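ParA (Salmonella enterica subsp. enterica serovar Newport str. SL317, PDB 3EZF) probably acts as the P-loop ATPase of a plasmid partition system, binding DNA through a winged helix-turn-helix and regulating transcription in an ADP-dependent way. Local coordinates at residues A[110-115]-A[270-275]; A[233-238]-A[263-268]. All coordinates share one frame; numbering follows the deposited sequence.

Interaction 1 of 2, residues A[110-115]-A[270-275]; sequences SPYVIF and SDLLLT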
ATOM      1  N   SER A 110       4.860   9.016 -32.025  1.00 72.48           N
ATOM      2  CA  SER A 110       5.265   8.285 -30.830  1.00 67.74           C
ATOM      3  C   SER A 110       5.169   8.954 -29.445  1.00 67.00           C
ATOM      4  O   SER A 110       5.346  10.149 -29.254  1.00 64.19           O
ATOM      5  CB  SER A 110       6.652   7.719 -31.055  1.00 70.27           C
ATOM      6  OG  SER A 110       6.604   6.316 -31.248  1.00 70.18           O
ATOM      7  N   PRO A 111       4.848   8.023 -28.489  1.00 66.03           N
ATOM      8  CA  PRO A 111       4.557   8.183 -27.024  1.00 63.37           C
ATOM      9  C   PRO A 111       3.121   8.491 -26.587  1.00 59.95           C
ATOM     10  O   PRO A 111       2.768   9.646 -26.402  1.00 64.67           O
ATOM     11  CB  PRO A 111       5.555   9.252 -26.633  1.00 64.03           C
ATOM     12  CG  PRO A 111       6.703   8.463 -27.112  1.00 64.52           C
ATOM     13  CD  PRO A 111       5.931   7.324 -27.738  1.00 67.95           C
ATOM     14  N   TYR A 112       2.309   7.496 -26.450  1.00 47.25           N
ATOM     15  CA  TYR A 112       0.984   7.681 -25.926  1.00 44.50           C
ATOM     16  C   TYR A 112       1.177   7.403 -24.423  1.00 46.41           C
ATOM     17  O   TYR A 112       1.370   6.261 -24.025  1.00 40.13           O
ATOM     18  CB  TYR A 112      -0.081   6.760 -26.576  1.00 39.29           C
ATOM     19  CG  TYR A 112      -1.443   7.285 -26.279  1.00 35.58           C
ATOM     20  CD1 TYR A 112      -2.309   6.637 -25.391  1.00 36.68           C
ATOM     21  CD2 TYR A 112      -1.867   8.495 -26.861  1.00 34.15           C
ATOM     22  CE1 TYR A 112      -3.561   7.203 -25.074  1.00 34.62           C
ATOM     23  CE2 TYR A 112      -3.100   9.068 -26.524  1.00 35.97           C
ATOM     24  CZ  TYR A 112      -3.938   8.416 -25.632  1.00 37.16           C
ATOM     25  OH  TYR A 112      -5.139   8.987 -25.295  1.00 38.55           O
ATOM     26  N   VAL A 113       1.131   8.440 -23.583  1.00 43.48           N
ATOM     27  CA  VAL A 113       1.356   8.269 -22.151  1.00 41.34           C
ATOM     28  C   VAL A 113       0.076   8.053 -21.340  1.00 43.78           C
ATOM     29  O   VAL A 113      -0.819   8.906 -21.313  1.00 41.17           O
ATOM     30  CB  VAL A 113       2.134   9.466 -21.582  1.00 39.23           C
ATOM     31  CG1 VAL A 113       2.443   9.248 -20.116  1.00 42.81           C
ATOM     32  CG2 VAL A 113       3.402   9.632 -22.348  1.00 42.62           C
ATOM     33  N   ILE A 114       0.024   6.911 -20.654  1.00 42.41           N
ATOM     34  CA  ILE A 114      -1.128   6.519 -19.854  1.00 38.26           C
ATOM     35  C   ILE A 114      -0.897   6.603 -18.346  1.00 39.16           C
ATOM     36  O   ILE A 114      -0.131   5.832 -17.785  1.00 46.51           O
ATOM     37  CB  ILE A 114      -1.521   5.090 -20.224  1.00 39.92           C
ATOM     38  CG1 ILE A 114      -1.958   5.054 -21.692  1.00 41.33           C
ATOM     39  CG2 ILE A 114      -2.598   4.589 -19.296  1.00 37.42           C
ATOM     40  CD1 ILE A 114      -1.357   3.919 -22.495  1.00 33.93           C
ATOM     41  N   PHE A 115      -1.567   7.539 -17.690  1.00 39.38           N
ATOM     42  CA  PHE A 115      -1.423   7.698 -16.252  1.00 40.85           C
ATOM     43  C   PHE A 115      -2.395   6.750 -15.576  1.00 43.90           C
ATOM     44  O   PHE A 115      -3.602   6.974 -15.629  1.00 47.74           O
ATOM     45  CB  PHE A 115      -1.750   9.133 -15.840  1.00 40.58           C
ATOM     46  CG  PHE A 115      -1.585   9.381 -14.374  1.00 46.25           C
ATOM     47  CD1 PHE A 115      -0.398   9.905 -13.869  1.00 47.95           C
ATOM     48  CD2 PHE A 115      -2.593   9.022 -13.486  1.00 47.06           C
ATOM     49  CE1 PHE A 115      -0.216  10.060 -12.491  1.00 48.41           C
ATOM     50  CE2 PHE A 115      -2.428   9.169 -12.114  1.00 48.33           C
ATOM     51  CZ  PHE A 115      -1.237   9.689 -11.613  1.00 49.33           C
ATOM     52  N   SER A 270       1.018  13.027 -19.127  1.00 44.36           N
ATOM     53  CA  SER A 270       0.138  12.015 -19.691  1.00 45.40           C
ATOM     54  C   SER A 270      -1.021  12.586 -20.490  1.00 47.02           C
ATOM     55  O   SER A 270      -1.526  13.674 -20.202  1.00 46.78           O
ATOM     56  CB  SER A 270      -0.394  11.130 -18.566  1.00 44.71           C
ATOM     57  OG  SER A 270       0.660  10.777 -17.688  1.00 50.28           O
ATOM     58  N   ASP A 271      -1.450  11.838 -21.499  1.00 48.39           N
ATOM     59  CA  ASP A 271      -2.554  12.292 -22.326  1.00 52.67           C
ATOM     60  C   ASP A 271      -3.814  11.476 -22.107  1.00 48.11           C
ATOM     61  O   ASP A 271      -4.875  11.810 -22.630  1.00 47.90           O
ATOM     62  CB  ASP A 271      -2.159  12.284 -23.817  1.00 59.33           C
ATOM     63  CG  ASP A 271      -1.107  11.245 -24.138  1.00 61.14           C
ATOM     64  OD1 ASP A 271      -1.255  10.098 -23.670  1.00 68.64           O
ATOM     65  OD2 ASP A 271      -0.139  11.576 -24.858  1.00 55.06           O
ATOM     66  N   LEU A 272      -3.701  10.423 -21.307  1.00 48.12           N
ATOM     67  CA  LEU A 272      -4.840   9.554 -21.020  1.00 49.02           C
ATOM     68  C   LEU A 272      -4.851   9.138 -19.540  1.00 47.88           C
ATOM     69  O   LEU A 272      -3.869   8.622 -19.019  1.00 49.23           O
ATOM     70  CB  LEU A 272      -4.778   8.306 -21.932  1.00 47.64           C
ATOM     71  CG  LEU A 272      -5.932   7.296 -22.080  1.00 46.14           C
ATOM     72  CD1 LEU A 272      -5.485   5.925 -21.604  1.00 46.34           C
ATOM     73  CD2 LEU A 272      -7.149   7.747 -21.306  1.00 47.06           C
ATOM     74  N   LEU A 273      -5.969   9.373 -18.867  1.00 47.62           N
ATOM     75  CA  LEU A 273      -6.103   8.995 -17.471  1.00 50.81           C
ATOM     76  C   LEU A 273      -6.801   7.650 -17.434  1.00 54.32           C
ATOM     77  O   LEU A 273      -7.940   7.532 -17.872  1.00 56.32           O
ATOM     78  CB  LEU A 273      -6.964  10.000 -16.723  1.00 52.90           C
ATOM     79  CG  LEU A 273      -6.827   9.926 -15.205  1.00 52.63           C
ATOM     80  CD1 LEU A 273      -5.497  10.564 -14.794  1.00 53.43           C
ATOM     81  CD2 LEU A 273      -7.968  10.666 -14.549  1.00 54.33           C
ATOM     82  N   LEU A 274      -6.132   6.630 -16.920  1.00 55.65           N
ATOM     83  CA  LEU A 274      -6.762   5.326 -16.861  1.00 56.01           C
ATOM     84  C   LEU A 274      -7.115   5.023 -15.409  1.00 56.30           C
ATOM     85  O   LEU A 274      -6.248   4.723 -14.595  1.00 54.57           O
ATOM     86  CB  LEU A 274      -5.835   4.264 -17.454  1.00 52.90           C
ATOM     87  CG  LEU A 274      -6.421   2.869 -17.686  1.00 50.61           C
ATOM     88  CD1 LEU A 274      -5.451   2.036 -18.487  1.00 53.64           C
ATOM     89  CD2 LEU A 274      -6.694   2.197 -16.355  1.00 54.98           C
ATOM     90  N   THR A 275      -8.406   5.123 -15.098  1.00 58.95           N
ATOM     91  CA  THR A 275      -8.911   4.883 -13.754  1.00 60.91           C
ATOM     92  C   THR A 275      -9.595   3.540 -13.558  1.00 66.96           C
ATOM     93  O   THR A 275     -10.718   3.326 -14.001  1.00 68.57           O
ATOM     94  CB  THR A 275      -9.942   5.937 -13.327  1.00 58.09           C
ATOM     95  OG1 THR A 275      -9.347   7.236 -13.343  1.00 60.39           O
ATOM     96  CG2 THR A 275     -10.450   5.634 -11.919  1.00 54.54           C
TER
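Strands 112-116 and 272-277 are neighbours in the parallel beta-sheet of the P-loop NTPase fold, and they pair here near their N-terminal ends. The bridges are Ile-114 with Leu-272 and Phe-115 with Leu-273, between short strand segments inclined at 35°. Three backbone bonds follow the parallel ladder: Leu-272 N to Val-113 O, Phe-115 N to Leu-272 O at 2.9 Å, and Leu-274 N to Phe-115 O. Val-113 O also accepts from Asp-271 N at 3.0 Å, so one carbonyl receives two consecutive amides where the second strand begins. On its other edge strand 112-116 is bonded to strand 250-254, which makes it an interior strand of the sheet.

Ile-114 and Leu-272 make apolar contacts on the sheet face they share: Leu-272 CD1 lies 3.6 Å from Ile-114 CG1, the two side chains side by side and pointing the same way, while Ile-114 CG2 rests against Leu-274 CB. Phe-115 and Leu-273 meet on the face turned to helix 261-267, with Leu-273 CD1 3.5 Å from Phe-115 CD2. Ser-270 OG, hydrogen-bonded to Gly-266 O, approaches the edge of the Phe-115 ring.

Ahead of the paired residues, the Asp-271 carboxylate lies against one face of the Tyr-112 ring. Tyr-112 CG is anti to its backbone N (chi1 -163°). At the far end of the phenol, Tyr-112 OH comes 3.5 Å from Leu-272 CB. Asp-271 OD2 forms a salt bridge with Arg-309, probably helping to balance the charge of this buried carboxylate. The carboxylate and ring planes are only 14° apart, and Asp-271 OD1 sits over the centre of the Tyr-112 ring, 3.5 Å above its plane.

Interaction 2 of 2, residues A[233-238]-A[263-268]; sequences YEILRR and LLNGLA. Unlike the reference sequence in segment 233-238: Tyr-233 (reference Ser), Ile-235 (reference Val), Arg-238 (reference Lys).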
ATOM      1  N   TYR A 233       7.280  20.355 -12.204  1.00 45.70           N
ATOM      2  CA  TYR A 233       6.209  19.474 -12.667  1.00 46.52           C
ATOM      3  C   TYR A 233       6.268  19.107 -14.146  1.00 44.94           C
ATOM      4  O   TYR A 233       5.322  18.551 -14.691  1.00 48.92           O
ATOM      5  CB  TYR A 233       4.837  20.090 -12.319  1.00 43.57           C
ATOM      6  CG  TYR A 233       4.634  20.304 -10.826  1.00 46.26           C
ATOM      7  CD1 TYR A 233       4.087  21.492 -10.335  1.00 43.70           C
ATOM      8  CD2 TYR A 233       5.006  19.318  -9.901  1.00 45.09           C
ATOM      9  CE1 TYR A 233       3.918  21.694  -8.966  1.00 44.68           C
ATOM     10  CE2 TYR A 233       4.839  19.510  -8.528  1.00 47.26           C
ATOM     11  CZ  TYR A 233       4.296  20.700  -8.066  1.00 46.82           C
ATOM     12  OH  TYR A 233       4.138  20.894  -6.709  1.00 45.21           O
ATOM     13  N   GLU A 234       7.386  19.408 -14.796  1.00 45.89           N
ATOM     14  CA  GLU A 234       7.544  19.086 -16.205  1.00 44.56           C
ATOM     15  C   GLU A 234       8.779  18.228 -16.409  1.00 44.31           C
ATOM     16  O   GLU A 234       9.125  17.907 -17.546  1.00 44.15           O
ATOM     17  CB  GLU A 234       7.685  20.351 -17.048  1.00 45.20           C
ATOM     18  CG  GLU A 234       6.528  21.326 -16.945  1.00 55.72           C
ATOM     19  CD  GLU A 234       6.663  22.523 -17.898  1.00 59.99           C
ATOM     20  OE1 GLU A 234       7.778  22.769 -18.406  1.00 61.01           O
ATOM     21  OE2 GLU A 234       5.656  23.227 -18.136  1.00 63.54           O
ATOM     22  N   ILE A 235       9.446  17.857 -15.318  1.00 44.67           N
ATOM     23  CA  ILE A 235      10.654  17.041 -15.418  1.00 43.25           C
ATOM     24  C   ILE A 235      10.400  15.688 -16.075  1.00 42.23           C
ATOM     25  O   ILE A 235      11.135  15.294 -16.969  1.00 40.09           O
ATOM     26  CB  ILE A 235      11.300  16.770 -14.043  1.00 41.79           C
ATOM     27  CG1 ILE A 235      11.364  18.050 -13.205  1.00 37.63           C
ATOM     28  CG2 ILE A 235      12.699  16.222 -14.257  1.00 39.79           C
ATOM     29  CD1 ILE A 235      12.063  19.202 -13.895  1.00 39.65           C
ATOM     30  N   LEU A 236       9.360  14.984 -15.631  1.00 44.73           N
ATOM     31  CA  LEU A 236       9.023  13.664 -16.183  1.00 43.72           C
ATOM     32  C   LEU A 236       8.915  13.679 -17.711  1.00 41.15           C
ATOM     33  O   LEU A 236       9.422  12.791 -18.367  1.00 38.29           O
ATOM     34  CB  LEU A 236       7.699  13.140 -15.583  1.00 42.83           C
ATOM     35  CG  LEU A 236       7.414  11.626 -15.532  1.00 40.58           C
ATOM     36  CD1 LEU A 236       5.919  11.418 -15.443  1.00 39.54           C
ATOM     37  CD2 LEU A 236       7.938  10.911 -16.744  1.00 40.25           C
ATOM     38  N   ARG A 237       8.256  14.686 -18.277  1.00 42.30           N
ATOM     39  CA  ARG A 237       8.095  14.756 -19.725  1.00 43.52           C
ATOM     40  C   ARG A 237       9.392  15.130 -20.417  1.00 43.37           C
ATOM     41  O   ARG A 237       9.665  14.669 -21.514  1.00 49.04           O
ATOM     42  CB  ARG A 237       7.024  15.792 -20.111  1.00 48.18           C
ATOM     43  CG  ARG A 237       5.858  15.277 -20.990  1.00 51.28           C
ATOM     44  CD  ARG A 237       6.200  14.865 -22.433  1.00 49.69           C
ATOM     45  NE  ARG A 237       5.117  14.019 -22.964  1.00 57.87           N
ATOM     46  CZ  ARG A 237       4.966  13.628 -24.234  1.00 56.84           C
ATOM     47  NH1 ARG A 237       5.826  13.993 -25.179  1.00 58.21           N
ATOM     48  NH2 ARG A 237       3.941  12.852 -24.563  1.00 52.83           N
ATOM     49  N   ARG A 238      10.198  15.960 -19.777  1.00 42.97           N
ATOM     50  CA  ARG A 238      11.430  16.402 -20.394  1.00 42.13           C
ATOM     51  C   ARG A 238      12.667  15.535 -20.203  1.00 41.77           C
ATOM     52  O   ARG A 238      13.451  15.385 -21.128  1.00 45.97           O
ATOM     53  CB  ARG A 238      11.758  17.816 -19.919  1.00 45.71           C
ATOM     54  CG  ARG A 238      12.485  18.635 -20.962  1.00 53.56           C
ATOM     55  CD  ARG A 238      13.408  19.673 -20.335  1.00 64.42           C
ATOM     56  NE  ARG A 238      14.575  19.056 -19.705  1.00 68.79           N
ATOM     57  CZ  ARG A 238      15.803  19.566 -19.758  1.00 72.02           C
ATOM     58  NH1 ARG A 238      16.018  20.705 -20.412  1.00 70.17           N
ATOM     59  NH2 ARG A 238      16.818  18.940 -19.167  1.00 70.64           N
ATOM     60  N   LEU A 263       2.979  12.503  -8.485  1.00 45.10           N
ATOM     61  CA  LEU A 263       1.612  12.507  -9.027  1.00 44.18           C
ATOM     62  C   LEU A 263       1.472  13.652 -10.035  1.00 42.41           C
ATOM     63  O   LEU A 263       1.027  13.453 -11.167  1.00 41.09           O
ATOM     64  CB  LEU A 263       0.601  12.734  -7.909  1.00 45.62           C
ATOM     65  CG  LEU A 263      -0.758  12.033  -7.938  1.00 48.43           C
ATOM     66  CD1 LEU A 263      -1.413  12.170  -9.290  1.00 50.65           C
ATOM     67  CD2 LEU A 263      -0.545  10.573  -7.597  1.00 51.80           C
ATOM     68  N   LEU A 264       1.854  14.850  -9.593  1.00 42.54           N
ATOM     69  CA  LEU A 264       1.806  16.063 -10.401  1.00 45.92           C
ATOM     70  C   LEU A 264       2.600  15.901 -11.705  1.00 48.31           C
ATOM     71  O   LEU A 264       2.121  16.261 -12.783  1.00 51.00           O
ATOM     72  CB  LEU A 264       2.355  17.250  -9.597  1.00 51.47           C
ATOM     73  CG  LEU A 264       1.506  18.054  -8.594  1.00 51.30           C
ATOM     74  CD1 LEU A 264       0.644  19.029  -9.342  1.00 52.42           C
ATOM     75  CD2 LEU A 264       0.662  17.147  -7.744  1.00 51.58           C
ATOM     76  N   ASN A 265       3.813  15.367 -11.611  1.00 48.73           N
ATOM     77  CA  ASN A 265       4.631  15.156 -12.796  1.00 47.02           C
ATOM     78  C   ASN A 265       3.927  14.149 -13.687  1.00 47.46           C
ATOM     79  O   ASN A 265       3.904  14.315 -14.908  1.00 54.39           O
ATOM     80  CB  ASN A 265       6.025  14.650 -12.416  1.00 46.63           C
ATOM     81  CG  ASN A 265       7.062  15.760 -12.400  1.00 47.66           C
ATOM     82  OD1 ASN A 265       7.437  16.299 -13.440  1.00 50.55           O
ATOM     83  ND2 ASN A 265       7.521  16.109 -11.218  1.00 50.49           N
ATOM     84  N   GLY A 266       3.348  13.110 -13.088  1.00 39.21           N
ATOM     85  CA  GLY A 266       2.633  12.128 -13.881  1.00 40.96           C
ATOM     86  C   GLY A 266       1.489  12.748 -14.679  1.00 40.00           C
ATOM     87  O   GLY A 266       1.453  12.655 -15.899  1.00 39.40           O
ATOM     88  N   LEU A 267       0.545  13.376 -13.988  1.00 40.02           N
ATOM     89  CA  LEU A 267      -0.581  14.006 -14.655  1.00 41.76           C
ATOM     90  C   LEU A 267      -0.132  15.006 -15.696  1.00 43.39           C
ATOM     91  O   LEU A 267      -0.785  15.169 -16.727  1.00 43.05           O
ATOM     92  CB  LEU A 267      -1.453  14.755 -13.651  1.00 43.07           C
ATOM     93  CG  LEU A 267      -2.347  13.970 -12.707  1.00 38.92           C
ATOM     94  CD1 LEU A 267      -3.192  14.942 -11.946  1.00 39.42           C
ATOM     95  CD2 LEU A 267      -3.229  13.019 -13.492  1.00 39.19           C
ATOM     96  N   ALA A 268       0.979  15.682 -15.416  1.00 45.69           N
ATOM     97  CA  ALA A 268       1.509  16.719 -16.309  1.00 46.51           C
ATOM     98  C   ALA A 268       2.155  16.248 -17.615  1.00 42.59           C
ATOM     99  O   ALA A 268       2.494  17.071 -18.456  1.00 46.39           O
ATOM    100  CB  ALA A 268       2.504  17.603 -15.528  1.00 40.80           C
TER
HETATM  101  O   HOH W   1       5.934  16.004 -16.314  1.00 45.54           O
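Tyr-233 and Asn-265 bury the most surface where the start of helix 235-241 meets the C-terminal half of helix 261-267; Leu-236 is next. Tyr-233 has CG anti to its carbonyl carbon (chi1 -60°), and its ring lies alongside Leu-264, both side chains pointing the same way. Leu-264 CG stands over one face, displaced toward the rim and 3.9 Å from the ring centroid, in a CH-pi contact. Leu-264 CB adds an apolar contact with Tyr-233 CD2, and Leu-301 of helix 294-303 touches both residues.

Asn-265 turns its amide toward the first turn of helix 235-241, which follows Glu-234 at the N-cap position. Its OD1 accepts a nearly straight bond from Leu-236 N, 3.2 Å long with 175° at the hydrogen, although the donor lies well above the plane of the amide. Asn-265 ND2 is bonded to Gln-232 O and Pro-261 O, which is consistent with this orientation of the amide. Leu-236 CB also packs on Asn-265 CB at 3.9 Å, and Leu-236 CD1 reaches Gly-266 CA at 3.7 Å.

A water lies between the two backbones, 3.1 Å from Tyr-233 O and 3.0 Å from Asn-265 O; its link to Arg-237 N is weak.

The side chains of Tyr-233 and Leu-236 thus supply apolar packing, whereas the Asn-265 side chain uses both ends of its amide. Its carbonyl satisfies a first-turn N-H of helix 235-241, and its NH2 group ties the loop before that helix to the beginning of its own helix.

From the N terminus, the chain enters the sheet at 110-115, runs through 233-238 and 263-268, and returns to the sheet at 270-275. Interaction 1 closes this long loop, its nearest ends 155 positions apart; interaction 2 closes a shorter one, with ends 25 positions apart, nested inside it, that contains strand 250-254. Helix 261-267 leads directly into strand 272-277, so the second partners of both contacts are consecutive. Their centres are 12 Å apart and they touch: Phe-115 CZ lies 3.4 Å from Leu-263 CD1, and Leu-273 CD1 meets Leu-267 CD2. Interaction 1 joins two sheet strands, and interaction 2 links the helix covering them to helix 235-241.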